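PDB 3P2E: 16S rRNA methylase from Escherichia coli, which methylates the N1 position of adenine 1408 in 16S rRNA of assembled 30S subunits, using S-adenosyl-L-methionine, and so confers resistance to various aminoglycosides. Local coordinates for residues A[12-17]-A[91-96]; A[24-29]-A[47-52]; A[117-122]-A[173-178]; A[133-138]-A[177-182]. All blocks are in the same frame, centred on the assembly; numbering follows the deposited sequence.

Contact 1. Residues A[12-17]-A[91-96]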
# COMPACT_ATOMS: atom_id res chain seq x y z
N LEU A 12 -10.05 16.54 -2.64
CA LEU A 12 -10.25 15.97 -3.97
C LEU A 12 -11.60 15.25 -3.92
O LEU A 12 -11.80 14.35 -3.10
CB LEU A 12 -9.15 14.96 -4.31
CG LEU A 12 -9.21 14.41 -5.74
CD1 LEU A 12 -8.79 15.51 -6.71
CD2 LEU A 12 -8.30 13.21 -5.89
N SER A 13 -12.52 15.66 -4.78
CA SER A 13 -13.85 15.07 -4.81
C SER A 13 -13.86 13.75 -5.56
O SER A 13 -12.91 13.41 -6.28
CB SER A 13 -14.83 16.02 -5.47
OG SER A 13 -14.56 16.13 -6.86
N LYS A 14 -14.95 13.00 -5.41
CA LYS A 14 -15.10 11.72 -6.09
C LYS A 14 -15.08 11.93 -7.60
O LYS A 14 -14.45 11.17 -8.33
CB LYS A 14 -16.40 11.04 -5.67
CG LYS A 14 -16.69 9.73 -6.39
CD LYS A 14 -15.53 8.75 -6.23
CE LYS A 14 -15.83 7.43 -6.93
NZ LYS A 14 -14.69 6.48 -6.82
N ASP A 15 -15.76 12.97 -8.07
CA ASP A 15 -15.80 13.25 -9.50
C ASP A 15 -14.43 13.62 -10.05
O ASP A 15 -14.08 13.25 -11.17
CB ASP A 15 -16.80 14.37 -9.81
CG ASP A 15 -18.24 13.95 -9.58
OD1 ASP A 15 -18.60 12.82 -9.98
OD2 ASP A 15 -19.01 14.74 -9.01
N GLU A 16 -13.65 14.35 -9.26
CA GLU A 16 -12.32 14.75 -9.70
C GLU A 16 -11.42 13.52 -9.80
O GLU A 16 -10.63 13.39 -10.73
CB GLU A 16 -11.71 15.76 -8.73
CG GLU A 16 -12.46 17.08 -8.68
CD GLU A 16 -11.78 18.10 -7.80
OE1 GLU A 16 -11.66 17.85 -6.58
OE2 GLU A 16 -11.37 19.16 -8.33
N LEU A 17 -11.55 12.62 -8.83
CA LEU A 17 -10.76 11.40 -8.80
C LEU A 17 -11.09 10.54 -10.02
O LEU A 17 -10.19 10.02 -10.68
CB LEU A 17 -11.05 10.62 -7.52
CG LEU A 17 -10.31 9.29 -7.35
CD1 LEU A 17 -8.80 9.53 -7.33
CD2 LEU A 17 -10.76 8.64 -6.05
N PRO A 91 -11.37 6.81 3.15
CA PRO A 91 -12.26 7.69 2.38
C PRO A 91 -13.26 6.90 1.54
O PRO A 91 -12.89 5.94 0.86
CB PRO A 91 -11.29 8.48 1.49
CG PRO A 91 -9.99 8.40 2.22
CD PRO A 91 -9.97 7.00 2.75
N PHE A 92 -14.52 7.31 1.57
CA PHE A 92 -15.57 6.63 0.82
C PHE A 92 -15.32 6.71 -0.69
O PHE A 92 -15.81 5.87 -1.44
CB PHE A 92 -16.94 7.22 1.16
CG PHE A 92 -17.24 8.52 0.46
CD1 PHE A 92 -17.91 8.53 -0.76
CD2 PHE A 92 -16.86 9.73 1.02
CE1 PHE A 92 -18.20 9.73 -1.41
CE2 PHE A 92 -17.14 10.94 0.38
CZ PHE A 92 -17.81 10.93 -0.84
N GLU A 93 -14.55 7.71 -1.11
CA GLU A 93 -14.27 7.88 -2.54
C GLU A 93 -13.40 6.76 -3.10
O GLU A 93 -13.35 6.55 -4.31
CB GLU A 93 -13.60 9.24 -2.79
CG GLU A 93 -14.47 10.44 -2.42
CD GLU A 93 -14.16 11.02 -1.05
OE1 GLU A 93 -13.80 10.24 -0.14
OE2 GLU A 93 -14.28 12.25 -0.87
N LEU A 94 -12.74 6.01 -2.22
CA LEU A 94 -11.86 4.93 -2.67
C LEU A 94 -12.54 3.56 -2.70
O LEU A 94 -11.91 2.55 -3.04
CB LEU A 94 -10.62 4.86 -1.78
CG LEU A 94 -9.71 6.08 -1.78
CD1 LEU A 94 -8.49 5.78 -0.91
CD2 LEU A 94 -9.28 6.42 -3.21
N LYS A 95 -13.82 3.51 -2.35
CA LYS A 95 -14.53 2.24 -2.36
C LYS A 95 -14.64 1.63 -3.75
O LYS A 95 -14.95 2.33 -4.72
CB LYS A 95 -15.93 2.43 -1.77
CG LYS A 95 -15.97 2.39 -0.25
CD LYS A 95 -14.90 3.26 0.36
CE LYS A 95 -14.86 3.10 1.87
NZ LYS A 95 -13.66 3.76 2.45
N ASN A 96 -14.35 0.33 -3.84
CA ASN A 96 -14.45 -0.42 -5.10
C ASN A 96 -13.72 0.24 -6.26
O ASN A 96 -14.24 0.31 -7.37
CB ASN A 96 -15.94 -0.58 -5.44
CG ASN A 96 -16.18 -1.55 -6.58
OD1 ASN A 96 -15.75 -2.70 -6.53
ND2 ASN A 96 -16.88 -1.09 -7.62
O HOH W 1 -12.08 13.91 -0.39
O HOH W 2 -16.01 13.69 -2.43
O HOH W 3 -16.34 4.54 -5.08
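One direct hydrogen bond joins the two segments, and it runs from the ammonium group of K14 to a backbone carbonyl. NZ of K14 gives a proton to O of E93 over 2.8 Å, approaching in the carbonyl plane at a C=O...donor angle of 149°. The lysine gets there by leaving the backbone with CG anti to N (chi1 177°), bending once at chi2, and then running fully extended. The other polar links pass through water. One water lies 2.8 Å from both O of L12 and OE2 of E93 and bridges them, whereas a second accepts from the backbone N of K14 and donates to the same carboxylate oxygen, OE2 of E93, at 2.7 Å. A third joins NZ of K14 to O of K95.

The fold elements are the first turn of helix 14-21 and a short 3-10 turn, residues 92-94, in the loop between strands 80-83 and 98-104 of the methyltransferase core. S13 is the N-cap, and it forms a capping box with E16: N of E16 donates to OG of S13, while N of S13 donates to OE1 of E16 at 3.0 Å in a nearly straight bond of 173°.

Apolar contacts accompany these bonds. The side chains of K14 and E93 slide past each other in opposite directions, CB of K14 lying 3.8 Å from CG of E93. Deeper in, the buried L17 and L94 cross at about a right angle and meet methyl to methyl, CD2 to CD2, at 3.9 Å. L94 also packs on I52 and I54 of strand 49-54.

Contact 2. Residues A[24-29]-A[47-52]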
# COMPACT_ATOMS: atom_id res chain seq x y z
N PHE A 24 -6.00 6.08 -17.13
CA PHE A 24 -5.26 4.89 -16.72
C PHE A 24 -6.15 3.65 -16.76
O PHE A 24 -7.35 3.73 -16.53
CB PHE A 24 -4.71 5.10 -15.31
CG PHE A 24 -3.82 6.29 -15.19
CD1 PHE A 24 -2.49 6.22 -15.58
CD2 PHE A 24 -4.33 7.51 -14.74
CE1 PHE A 24 -1.67 7.35 -15.54
CE2 PHE A 24 -3.52 8.64 -14.69
CZ PHE A 24 -2.19 8.56 -15.09
N ASP A 25 -5.55 2.50 -17.06
CA ASP A 25 -6.32 1.27 -17.12
C ASP A 25 -6.41 0.53 -15.79
O ASP A 25 -7.30 -0.31 -15.62
CB ASP A 25 -5.75 0.32 -18.17
CG ASP A 25 -6.12 0.72 -19.58
OD1 ASP A 25 -7.18 1.36 -19.74
OD2 ASP A 25 -5.37 0.39 -20.52
N ARG A 26 -5.51 0.83 -14.86
CA ARG A 26 -5.51 0.16 -13.56
C ARG A 26 -5.29 1.16 -12.43
O ARG A 26 -4.78 2.26 -12.65
CB ARG A 26 -4.39 -0.89 -13.48
CG ARG A 26 -4.42 -1.95 -14.56
CD ARG A 26 -3.26 -2.93 -14.44
NE ARG A 26 -3.47 -3.94 -13.40
CZ ARG A 26 -3.27 -3.75 -12.10
NH1 ARG A 26 -2.85 -2.58 -11.65
NH2 ARG A 26 -3.49 -4.75 -11.25
N VAL A 27 -5.70 0.76 -11.23
CA VAL A 27 -5.53 1.59 -10.05
C VAL A 27 -4.91 0.71 -8.96
O VAL A 27 -5.39 -0.38 -8.68
CB VAL A 27 -6.88 2.14 -9.52
CG1 VAL A 27 -6.68 2.85 -8.18
CG2 VAL A 27 -7.48 3.11 -10.53
N HIS A 28 -3.82 1.19 -8.36
CA HIS A 28 -3.15 0.45 -7.30
C HIS A 28 -3.15 1.30 -6.03
O HIS A 28 -2.82 2.48 -6.08
CB HIS A 28 -1.70 0.15 -7.69
CG HIS A 28 -0.93 -0.56 -6.62
ND1 HIS A 28 -1.03 -1.92 -6.42
CD2 HIS A 28 -0.12 -0.09 -5.64
CE1 HIS A 28 -0.31 -2.26 -5.36
NE2 HIS A 28 0.25 -1.17 -4.87
N ILE A 29 -3.52 0.69 -4.91
CA ILE A 29 -3.52 1.38 -3.63
C ILE A 29 -2.46 0.78 -2.72
O ILE A 29 -2.37 -0.44 -2.57
CB ILE A 29 -4.89 1.28 -2.91
CG1 ILE A 29 -5.95 2.10 -3.66
CG2 ILE A 29 -4.76 1.80 -1.46
CD1 ILE A 29 -7.34 2.05 -3.03
N GLN A 47 3.30 3.70 -16.40
CA GLN A 47 2.45 4.86 -16.63
C GLN A 47 1.02 4.57 -17.05
O GLN A 47 0.29 5.48 -17.44
CB GLN A 47 3.13 5.78 -17.66
CG GLN A 47 4.38 6.46 -17.12
CD GLN A 47 4.06 7.43 -15.99
OE1 GLN A 47 4.62 7.34 -14.90
NE2 GLN A 47 3.14 8.35 -16.25
N ASN A 48 0.60 3.30 -16.96
CA ASN A 48 -0.77 2.93 -17.31
C ASN A 48 -1.52 2.52 -16.04
O ASN A 48 -2.61 1.95 -16.10
CB ASN A 48 -0.79 1.79 -18.32
CG ASN A 48 -2.14 1.64 -19.02
OD1 ASN A 48 -2.41 0.63 -19.66
ND2 ASN A 48 -2.98 2.67 -18.90
N THR A 49 -0.90 2.79 -14.90
CA THR A 49 -1.52 2.49 -13.61
C THR A 49 -1.51 3.76 -12.77
O THR A 49 -0.52 4.50 -12.73
CB THR A 49 -0.75 1.39 -12.83
OG1 THR A 49 -0.86 0.14 -13.53
CG2 THR A 49 -1.32 1.23 -11.43
N PHE A 50 -2.64 4.04 -12.12
CA PHE A 50 -2.73 5.21 -11.26
C PHE A 50 -2.44 4.72 -9.86
O PHE A 50 -3.12 3.82 -9.36
CB PHE A 50 -4.12 5.84 -11.32
CG PHE A 50 -4.21 7.14 -10.58
CD1 PHE A 50 -3.52 8.26 -11.03
CD2 PHE A 50 -4.96 7.24 -9.41
CE1 PHE A 50 -3.56 9.46 -10.32
CE2 PHE A 50 -5.01 8.44 -8.69
CZ PHE A 50 -4.31 9.55 -9.15
N TYR A 51 -1.43 5.31 -9.23
CA TYR A 51 -1.01 4.92 -7.89
C TYR A 51 -1.52 5.82 -6.78
O TYR A 51 -1.36 7.04 -6.81
CB TYR A 51 0.52 4.84 -7.84
CG TYR A 51 1.06 3.67 -8.64
CD1 TYR A 51 1.17 2.41 -8.06
CD2 TYR A 51 1.38 3.81 -9.99
CE1 TYR A 51 1.59 1.31 -8.81
CE2 TYR A 51 1.79 2.71 -10.75
CZ TYR A 51 1.89 1.47 -10.15
OH TYR A 51 2.28 0.38 -10.89
N ILE A 52 -2.14 5.20 -5.79
CA ILE A 52 -2.70 5.91 -4.65
C ILE A 52 -2.01 5.44 -3.38
O ILE A 52 -2.16 4.29 -2.97
CB ILE A 52 -4.21 5.64 -4.52
CG1 ILE A 52 -4.91 6.05 -5.81
CG2 ILE A 52 -4.78 6.41 -3.33
CD1 ILE A 52 -6.40 5.72 -5.84
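F24 turns its ring across the start of the neighbouring strand, with CG anti to its own carbonyl carbon (chi1 -58°). CA of F50 lies over one face of that ring, toward the rim, and O of Q47 approaches its edge, 3.3 Å from CE1 of F24. The F24 and F50 rings are oblique, planes 39° apart, CE2 of F24 touching CD1 of F50 at 3.7 Å.

From here the segments run as parallel neighbours in the central sheet, in a beta-alpha-beta unit whose crossover is helix 37-44. N of H28 donates to O of F50 at 2.9 Å, in the carbonyl plane, and O of H28 accepts from N of I52, nearly along the C=O axis. O of R26 receives N of F50.

Side chains then alternate between faces. On one, H28 and Y51 cross obliquely, CB of H28 lying 3.7 Å from CE1 of Y51; CG2 of T49, from the same strand as Y51, lies above the tyrosine ring toward its rim. On adjacent strand 98-104, OG of S100 is hydrogen-bonded to ND1 of H28 and OG of S102 to NE2. On the other face, CG1 of V27 meets CD1 of I52 at 3.7 Å, and I29 lies alongside I52.

Contact 3. Residues A[117-122]-A[173-178]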
# COMPACT_ATOMS: atom_id res chain seq x y z
N PRO A 117 -5.40 -11.44 12.74
CA PRO A 117 -5.59 -10.15 12.08
C PRO A 117 -6.86 -9.50 12.64
O PRO A 117 -7.62 -10.13 13.37
CB PRO A 117 -5.77 -10.54 10.63
CG PRO A 117 -6.62 -11.77 10.76
CD PRO A 117 -5.96 -12.52 11.91
N ASN A 118 -7.08 -8.23 12.29
CA ASN A 118 -8.27 -7.51 12.73
C ASN A 118 -9.24 -7.66 11.56
O ASN A 118 -9.07 -7.00 10.53
CB ASN A 118 -7.93 -6.04 12.96
CG ASN A 118 -9.08 -5.26 13.58
OD1 ASN A 118 -10.21 -5.30 13.09
ND2 ASN A 118 -8.79 -4.55 14.66
N ARG A 119 -10.24 -8.52 11.71
CA ARG A 119 -11.19 -8.76 10.62
C ARG A 119 -11.97 -7.54 10.15
O ARG A 119 -12.11 -7.32 8.95
CB ARG A 119 -12.16 -9.88 11.00
CG ARG A 119 -11.49 -11.25 11.13
CD ARG A 119 -12.53 -12.36 11.22
NE ARG A 119 -13.41 -12.20 12.38
CZ ARG A 119 -13.02 -12.36 13.64
NH1 ARG A 119 -11.76 -12.68 13.91
NH2 ARG A 119 -13.89 -12.20 14.63
N ASP A 120 -12.47 -6.74 11.08
CA ASP A 120 -13.24 -5.56 10.71
C ASP A 120 -12.41 -4.58 9.90
O ASP A 120 -12.86 -4.09 8.86
CB ASP A 120 -13.80 -4.87 11.96
CG ASP A 120 -14.64 -3.65 11.63
OD1 ASP A 120 -15.60 -3.78 10.83
OD2 ASP A 120 -14.35 -2.56 12.16
N ILE A 121 -11.20 -4.29 10.36
CA ILE A 121 -10.33 -3.37 9.64
C ILE A 121 -9.95 -3.92 8.26
O ILE A 121 -9.99 -3.19 7.27
CB ILE A 121 -9.04 -3.06 10.43
CG1 ILE A 121 -9.38 -2.42 11.78
CG2 ILE A 121 -8.16 -2.11 9.63
CD1 ILE A 121 -10.10 -1.08 11.66
N LEU A 122 -9.58 -5.19 8.20
CA LEU A 122 -9.22 -5.77 6.91
C LEU A 122 -10.42 -5.73 5.96
O LEU A 122 -10.26 -5.58 4.75
CB LEU A 122 -8.72 -7.21 7.07
CG LEU A 122 -7.34 -7.36 7.73
CD1 LEU A 122 -6.85 -8.79 7.56
CD2 LEU A 122 -6.34 -6.40 7.09
N SER A 173 -10.10 -14.79 4.77
CA SER A 173 -11.19 -15.07 3.85
C SER A 173 -12.47 -14.38 4.30
O SER A 173 -13.23 -13.85 3.48
CB SER A 173 -11.43 -16.58 3.74
OG SER A 173 -12.50 -16.85 2.86
N ASN A 174 -12.71 -14.38 5.61
CA ASN A 174 -13.90 -13.74 6.16
C ASN A 174 -13.91 -12.24 5.90
O ASN A 174 -14.97 -11.62 5.84
CB ASN A 174 -14.00 -14.00 7.67
CG ASN A 174 -14.23 -15.45 8.00
OD1 ASN A 174 -15.14 -16.09 7.46
ND2 ASN A 174 -13.43 -15.99 8.91
N SER A 175 -12.72 -11.66 5.74
CA SER A 175 -12.59 -10.23 5.49
C SER A 175 -12.58 -9.90 4.00
O SER A 175 -12.54 -8.73 3.62
CB SER A 175 -11.31 -9.69 6.13
OG SER A 175 -11.37 -9.80 7.54
N GLY A 176 -12.59 -10.94 3.17
CA GLY A 176 -12.59 -10.74 1.73
C GLY A 176 -11.27 -11.05 1.05
O GLY A 176 -11.15 -10.93 -0.17
N PHE A 177 -10.28 -11.47 1.83
CA PHE A 177 -8.97 -11.79 1.25
C PHE A 177 -8.73 -13.30 1.13
O PHE A 177 -8.69 -14.02 2.13
CB PHE A 177 -7.86 -11.15 2.09
CG PHE A 177 -7.87 -9.64 2.05
CD1 PHE A 177 -7.50 -8.96 0.90
CD2 PHE A 177 -8.26 -8.91 3.17
CE1 PHE A 177 -7.52 -7.57 0.85
CE2 PHE A 177 -8.29 -7.51 3.13
CZ PHE A 177 -7.92 -6.84 1.97
N ARG A 178 -8.56 -13.76 -0.10
CA ARG A 178 -8.33 -15.17 -0.39
C ARG A 178 -6.84 -15.41 -0.65
O ARG A 178 -6.32 -15.03 -1.70
CB ARG A 178 -9.13 -15.60 -1.61
CG ARG A 178 -10.63 -15.45 -1.47
CD ARG A 178 -11.22 -16.56 -0.63
NE ARG A 178 -12.68 -16.57 -0.69
CZ ARG A 178 -13.44 -17.55 -0.21
NH1 ARG A 178 -12.88 -18.61 0.36
NH2 ARG A 178 -14.76 -17.47 -0.32
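O of R119 is gripped by two serine hydroxyls, OG of S175 across the contact and OG of S123 one turn on in its own helix. OG of S175 donates to O of R119 at 2.9 Å, meeting the carbonyl in its plane and on a lone pair, with a C=O...donor angle of 107°. The bond ties an N-capped helix start, with N118 as the cap, to a helix end closed by a Schellman motif at G176: the first turn of helix 119-126 lies against the last turn of helix 166-175.

Both helix ends are finished off locally. OD1 of N118 accepts from N of I121 at 3.1 Å, with the donor above the amide plane. At the other end, the positive phi of G176, 106°, turns the chain out of the helix, and a CB there would be jammed against the preceding carbonyl oxygen.

The serine's torsion, OG anti to the carbonyl carbon (chi1 -65°), sends the hydroxyl of S175 to R119 while its CB rests on the buried L122, 3.7 Å from CB of that leucine. At the solvent-exposed side, R119 and N174 lie side by side and point the same way, touching loosely through CD and CB, their guanidinium and amide planes steeply inclined to each other.

Beyond the glycine, the chain brings F177 against helix 119-126, where its ring also packs on V125 and A126. Its edge is turned to the helix backbone: O of L122 lies near the ring plane, 3.2 Å from CE2 of F177.

Contact 4. Residues A[133-138]-A[177-182]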
# COMPACT_ATOMS: atom_id res chain seq x y z
N ALA A 133 -9.16 -7.84 -8.45
CA ALA A 133 -8.26 -7.36 -7.42
C ALA A 133 -7.31 -8.35 -6.79
O ALA A 133 -7.71 -9.40 -6.29
N HIS A 134 -6.03 -7.98 -6.82
CA HIS A 134 -4.97 -8.77 -6.23
C HIS A 134 -4.55 -8.02 -4.96
O HIS A 134 -4.76 -6.81 -4.85
CB HIS A 134 -3.78 -8.85 -7.19
CG HIS A 134 -2.54 -9.43 -6.58
ND1 HIS A 134 -2.42 -10.77 -6.28
CD2 HIS A 134 -1.38 -8.85 -6.19
CE1 HIS A 134 -1.23 -10.99 -5.73
NE2 HIS A 134 -0.59 -9.84 -5.67
N PHE A 135 -4.00 -8.74 -3.99
CA PHE A 135 -3.53 -8.10 -2.77
C PHE A 135 -2.20 -8.70 -2.38
O PHE A 135 -1.87 -9.83 -2.75
CB PHE A 135 -4.55 -8.25 -1.63
CG PHE A 135 -4.50 -9.58 -0.93
CD1 PHE A 135 -3.67 -9.77 0.18
CD2 PHE A 135 -5.28 -10.64 -1.36
CE1 PHE A 135 -3.63 -11.00 0.85
CE2 PHE A 135 -5.25 -11.88 -0.71
CZ PHE A 135 -4.42 -12.05 0.40
N GLU A 136 -1.42 -7.91 -1.64
CA GLU A 136 -0.11 -8.34 -1.19
C GLU A 136 0.21 -7.70 0.15
O GLU A 136 0.18 -6.47 0.27
CB GLU A 136 0.93 -7.93 -2.24
CG GLU A 136 2.35 -7.85 -1.74
CD GLU A 136 3.28 -7.25 -2.78
OE1 GLU A 136 3.07 -6.08 -3.18
OE2 GLU A 136 4.21 -7.95 -3.22
N PHE A 137 0.49 -8.53 1.15
CA PHE A 137 0.85 -8.04 2.49
C PHE A 137 2.26 -8.58 2.77
O PHE A 137 2.46 -9.79 2.84
CB PHE A 137 -0.09 -8.58 3.58
CG PHE A 137 -1.54 -8.22 3.39
CD1 PHE A 137 -1.93 -7.10 2.67
CD2 PHE A 137 -2.53 -9.02 3.98
CE1 PHE A 137 -3.28 -6.77 2.52
CE2 PHE A 137 -3.89 -8.69 3.84
CZ PHE A 137 -4.26 -7.57 3.11
N VAL A 138 3.23 -7.68 2.92
CA VAL A 138 4.60 -8.10 3.21
C VAL A 138 4.95 -7.61 4.61
O VAL A 138 5.00 -6.41 4.87
CB VAL A 138 5.58 -7.50 2.18
CG1 VAL A 138 7.01 -7.96 2.48
CG2 VAL A 138 5.17 -7.91 0.78
N PHE A 177 -10.28 -11.47 1.83
CA PHE A 177 -8.97 -11.79 1.25
C PHE A 177 -8.73 -13.30 1.13
O PHE A 177 -8.69 -14.02 2.13
CB PHE A 177 -7.86 -11.15 2.09
CG PHE A 177 -7.87 -9.64 2.05
CD1 PHE A 177 -7.50 -8.96 0.90
CD2 PHE A 177 -8.26 -8.91 3.17
CE1 PHE A 177 -7.52 -7.57 0.85
CE2 PHE A 177 -8.29 -7.51 3.13
CZ PHE A 177 -7.92 -6.84 1.97
N ARG A 178 -8.56 -13.76 -0.10
CA ARG A 178 -8.33 -15.17 -0.39
C ARG A 178 -6.84 -15.41 -0.65
O ARG A 178 -6.32 -15.03 -1.70
CB ARG A 178 -9.13 -15.60 -1.61
CG ARG A 178 -10.63 -15.45 -1.47
CD ARG A 178 -11.22 -16.56 -0.63
NE ARG A 178 -12.68 -16.57 -0.69
CZ ARG A 178 -13.44 -17.55 -0.21
NH1 ARG A 178 -12.88 -18.61 0.36
NH2 ARG A 178 -14.76 -17.47 -0.32
N ILE A 179 -6.16 -16.03 0.30
CA ILE A 179 -4.73 -16.30 0.17
C ILE A 179 -4.44 -17.32 -0.93
O ILE A 179 -4.98 -18.42 -0.93
CB ILE A 179 -4.13 -16.85 1.49
CG1 ILE A 179 -4.31 -15.82 2.61
CG2 ILE A 179 -2.65 -17.16 1.30
CD1 ILE A 179 -3.81 -16.31 3.97
N ASP A 180 -3.58 -16.93 -1.88
CA ASP A 180 -3.20 -17.84 -2.96
C ASP A 180 -1.76 -18.30 -2.79
O ASP A 180 -1.36 -19.34 -3.32
CB ASP A 180 -3.35 -17.16 -4.32
CG ASP A 180 -4.79 -16.87 -4.66
OD1 ASP A 180 -5.64 -17.75 -4.44
OD2 ASP A 180 -5.06 -15.76 -5.16
N ASP A 181 -0.97 -17.53 -2.05
CA ASP A 181 0.42 -17.89 -1.84
C ASP A 181 1.04 -17.23 -0.61
O ASP A 181 0.68 -16.11 -0.26
CB ASP A 181 1.26 -17.51 -3.06
CG ASP A 181 2.69 -18.01 -2.97
OD1 ASP A 181 2.90 -19.24 -3.09
OD2 ASP A 181 3.60 -17.18 -2.77
N VAL A 182 1.96 -17.94 0.03
CA VAL A 182 2.68 -17.42 1.19
C VAL A 182 4.15 -17.73 0.92
O VAL A 182 4.53 -18.89 0.77
CB VAL A 182 2.26 -18.11 2.51
CG1 VAL A 182 3.12 -17.59 3.66
CG2 VAL A 182 0.79 -17.82 2.79
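An aromatic cluster joins F135 and F137 of strand 133-139 to F177, the residue that leads into strand 178-185, which is outermost on that side of the mixed sheet within this chain. No hydrogen bond crosses between the segments; rings do the work. F177 turns an edge toward the face of F135, the planes 60° apart, so that its CD1 stands 3.6 Å from CG of F135, over the ring but offset toward the rim. CB of F177 lies over that face too, in a CH-pi contact 4.2 Å from the centroid.

In turn F177 offers its own face to F137, whose CZ points at the middle of the ring in a second edge-to-face pair, planes at 71°. CZ of F137 and CZ of F177 are 3.9 Å apart. F135 holds CG between the backbone N and the carbonyl carbon (chi1 81°), the crowded position, and its CD1 sits over the centre of the F137 ring. At the F135 edge, CE2 comes 3.5 Å from O of R178.

Strand 209-215 lies between these two strands and runs antiparallel to both, bonding its backbone to F135 through G214. Helix 166-175 packs against F177 and I179 through L172, while F137 packs on I103 of strand 98-104.

Overall arrangement
Contact 2 lies in the sheet and contact 1 packs beside it, near strands 26-31 and 49-54; the two touch where CD2 of L94 meets CD1 of I52. Contact 4 spans the far part of the same sheet and contact 3 lies beside it, sharing F177. Backbone ladder bonds dominate contact 2, between adjacent strands, whereas contact 4 bridges strands separated by a third and relies mainly on aromatic packing, with no hydrogen bond between its segments. Contact 2 is partly buried, its F24-D25 and Q47-N48 end nearer solvent; contact 4 is buried at its three rings. Contact 1, partly buried, mixes waters and a lysine bond with leucines; contact 3 is buried apart from R119 and N174.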